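PDB 4OTE: lipoprotein from Clostridium difficile, which probably binds methionine outside the cell membrane, as a substrate-binding lipoprotein of the NlpA family. Local coordinates for residues 98-103 with 147-152. Sequence-based numbering, arbitrary orientation.
Sequences DEFKKG and KGIQFK. With ZN (zinc ion), chain K; ZN (zinc ion), chain E.
Two backbone carbonyl oxygens approach each other here, Lys101 O and Lys147 O at 3.1 Å, although neither can donate a hydrogen bond. The contact joins the loops that lead into two neighbouring parallel strands, 105-109 and the outermost strand 150-154, in the five-stranded mixed sheet of a periplasmic-binding-protein fold, far from the selenomethionine pocket. Lys147 O receives instead a C-H contact from Lys102 CA (3.2 Å). The single hydrogen bond between the segments runs from Gly103 N to Gly148 O, 3.3 Å long and 150° at the hydrogen, with the donor above the carbonyl plane. Beyond it the backbone of Gln150 bonds to Asp104 and Ile106, so the bond lies just ahead of the regular strand pairing. Gly148 and Gly103 both have positive phi, which glycine readily adopts. The buried Phe100 and Ile149 meet on the side of Ile106, which touches both: Ile149 turns CG1 beside its own N (chi1 -59°) and brings CD1 to 4.0 Å from Phe100 CD1, approaching the ring obliquely. Exposed Lys102, bent at chi2 (78°), lays CD over the Lys147 backbone and gives NZ to Pro146 O, while Lys101, also exposed, pairs NZ with Asp104. At the far end Asp98 OD1 makes a long 2.6 Å bond to a zinc ion that four waters also bind, one donating to OD2; Glu99 OE2 binds a second at 1.8 Å, with an atom from elsewhere in the structure. The extended Lys147 chain reaches back along this loop, its CD lying 3.1 Å from Phe100 O.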
loop_
_atom_site.group_PDB
_atom_site.type_symbol
_atom_site.label_atom_id
_atom_site.label_comp_id
_atom_site.label_asym_id
_atom_site.label_seq_id
_atom_site.Cartn_x
_atom_site.Cartn_y
_atom_site.Cartn_z
ATOM N N ASP A 98 -8.392 0.210 -22.966
ATOM C CA ASP A 98 -9.104 0.549 -24.201
ATOM C C ASP A 98 -10.331 -0.335 -24.457
ATOM O O ASP A 98 -11.205 0.043 -25.235
ATOM C CB ASP A 98 -8.164 0.446 -25.412
ATOM C CG ASP A 98 -7.038 1.467 -25.380
ATOM O OD1 ASP A 98 -7.178 2.496 -24.685
ATOM O OD2 ASP A 98 -6.010 1.240 -26.055
ATOM N N GLU A 99 -10.389 -1.502 -23.814
ATOM C CA GLU A 99 -11.460 -2.472 -24.053
ATOM C C GLU A 99 -12.686 -2.297 -23.146
ATOM O O GLU A 99 -13.633 -3.077 -23.244
ATOM C CB GLU A 99 -10.908 -3.897 -23.925
ATOM C CG GLU A 99 -9.804 -4.198 -24.930
ATOM C CD GLU A 99 -9.327 -5.639 -24.884
ATOM O OE1 GLU A 99 -8.782 -6.064 -23.842
ATOM O OE2 GLU A 99 -9.473 -6.346 -25.904
ATOM N N PHE A 100 -12.676 -1.287 -22.272
ATOM C CA PHE A 100 -13.855 -0.983 -21.452
ATOM C C PHE A 100 -15.036 -0.581 -22.341
ATOM O O PHE A 100 -14.859 0.099 -23.351
ATOM C CB PHE A 100 -13.568 0.125 -20.422
ATOM C CG PHE A 100 -12.879 -0.363 -19.170
ATOM C CD1 PHE A 100 -13.472 -1.328 -18.361
ATOM C CD2 PHE A 100 -11.645 0.152 -18.791
ATOM C CE1 PHE A 100 -12.840 -1.778 -17.213
ATOM C CE2 PHE A 100 -11.009 -0.294 -17.641
ATOM C CZ PHE A 100 -11.607 -1.260 -16.851
ATOM N N LYS A 101 -16.233 -1.018 -21.958
ATOM C CA LYS A 101 -17.465 -0.734 -22.704
ATOM C C LYS A 101 -18.626 -0.499 -21.737
ATOM O O LYS A 101 -18.469 -0.662 -20.527
ATOM C CB LYS A 101 -17.794 -1.891 -23.657
ATOM C CG LYS A 101 -17.777 -3.270 -23.009
ATOM C CD LYS A 101 -18.834 -4.190 -23.604
ATOM C CE LYS A 101 -18.649 -5.640 -23.178
ATOM N NZ LYS A 101 -18.432 -5.821 -21.714
ATOM N N LYS A 102 -19.783 -0.116 -22.278
ATOM C CA LYS A 102 -20.998 0.098 -21.475
ATOM C C LYS A 102 -21.325 -1.107 -20.599
ATOM O O LYS A 102 -21.272 -2.248 -21.058
ATOM C CB LYS A 102 -22.210 0.415 -22.365
ATOM C CG LYS A 102 -22.692 1.859 -22.305
ATOM C CD LYS A 102 -21.823 2.794 -23.130
ATOM C CE LYS A 102 -22.444 4.180 -23.221
ATOM N NZ LYS A 102 -21.757 5.037 -24.226
ATOM N N GLY A 103 -21.654 -0.842 -19.337
ATOM C CA GLY A 103 -22.053 -1.889 -18.403
ATOM C C GLY A 103 -20.922 -2.458 -17.564
ATOM O O GLY A 103 -21.174 -3.071 -16.524
ATOM N N LYS A 147 -18.246 5.556 -21.166
ATOM C CA LYS A 147 -18.441 4.115 -21.310
ATOM C C LYS A 147 -19.291 3.486 -20.204
ATOM O O LYS A 147 -19.213 2.279 -19.979
ATOM C CB LYS A 147 -17.081 3.425 -21.400
ATOM C CG LYS A 147 -16.145 4.123 -22.369
ATOM C CD LYS A 147 -15.145 3.175 -22.994
ATOM C CE LYS A 147 -14.390 3.857 -24.118
ATOM N NZ LYS A 147 -13.080 3.201 -24.362
ATOM N N GLY A 148 -20.100 4.299 -19.526
ATOM C CA GLY A 148 -21.044 3.809 -18.520
ATOM C C GLY A 148 -20.450 2.809 -17.549
ATOM O O GLY A 148 -20.989 1.715 -17.365
ATOM N N ILE A 149 -19.334 3.187 -16.933
ATOM C CA ILE A 149 -18.649 2.327 -15.977
ATOM C C ILE A 149 -19.347 2.395 -14.624
ATOM O O ILE A 149 -19.562 3.480 -14.086
ATOM C CB ILE A 149 -17.171 2.744 -15.795
ATOM C CG1 ILE A 149 -16.418 2.674 -17.131
ATOM C CG2 ILE A 149 -16.485 1.874 -14.744
ATOM C CD1 ILE A 149 -16.397 1.301 -17.773
ATOM N N GLN A 150 -19.692 1.230 -14.081
ATOM C CA GLN A 150 -20.300 1.137 -12.757
ATOM C C GLN A 150 -19.217 0.767 -11.752
ATOM O O GLN A 150 -18.278 0.041 -12.083
ATOM C CB GLN A 150 -21.417 0.090 -12.737
ATOM C CG GLN A 150 -22.293 0.085 -13.981
ATOM C CD GLN A 150 -23.540 -0.765 -13.827
ATOM O OE1 GLN A 150 -24.172 -0.776 -12.771
ATOM N NE2 GLN A 150 -23.907 -1.476 -14.889
ATOM N N PHE A 151 -19.352 1.266 -10.526
ATOM C CA PHE A 151 -18.343 1.061 -9.496
ATOM C C PHE A 151 -18.894 0.256 -8.326
ATOM O O PHE A 151 -19.942 0.587 -7.774
ATOM C CB PHE A 151 -17.807 2.408 -9.020
ATOM C CG PHE A 151 -17.093 3.170 -10.094
ATOM C CD1 PHE A 151 -15.729 3.022 -10.270
ATOM C CD2 PHE A 151 -17.790 4.010 -10.951
ATOM C CE1 PHE A 151 -15.064 3.710 -11.268
ATOM C CE2 PHE A 151 -17.132 4.703 -11.953
ATOM C CZ PHE A 151 -15.766 4.553 -12.112
ATOM N N LYS A 152 -18.179 -0.803 -7.962
ATOM C CA LYS A 152 -18.571 -1.673 -6.862
ATOM C C LYS A 152 -17.662 -1.390 -5.670
ATOM O O LYS A 152 -16.491 -1.769 -5.673
ATOM C CB LYS A 152 -18.464 -3.133 -7.300
ATOM C CG LYS A 152 -19.074 -4.134 -6.339
ATOM C CD LYS A 152 -19.138 -5.513 -6.977
ATOM C CE LYS A 152 -19.820 -6.523 -6.072
ATOM N NZ LYS A 152 -19.906 -7.858 -6.723
HETATM ZN ZN ZN K . -4.843 3.527 -24.873
HETATM ZN ZN ZN E . -8.356 -7.805 -25.952
HETATM O O HOH W 1 -4.402 3.367 -26.781
HETATM O O HOH W 2 -5.220 4.343 -22.496
HETATM O O HOH W 3 -6.065 5.107 -25.167
HETATM O O HOH W 4 -2.710 4.626 -24.021
#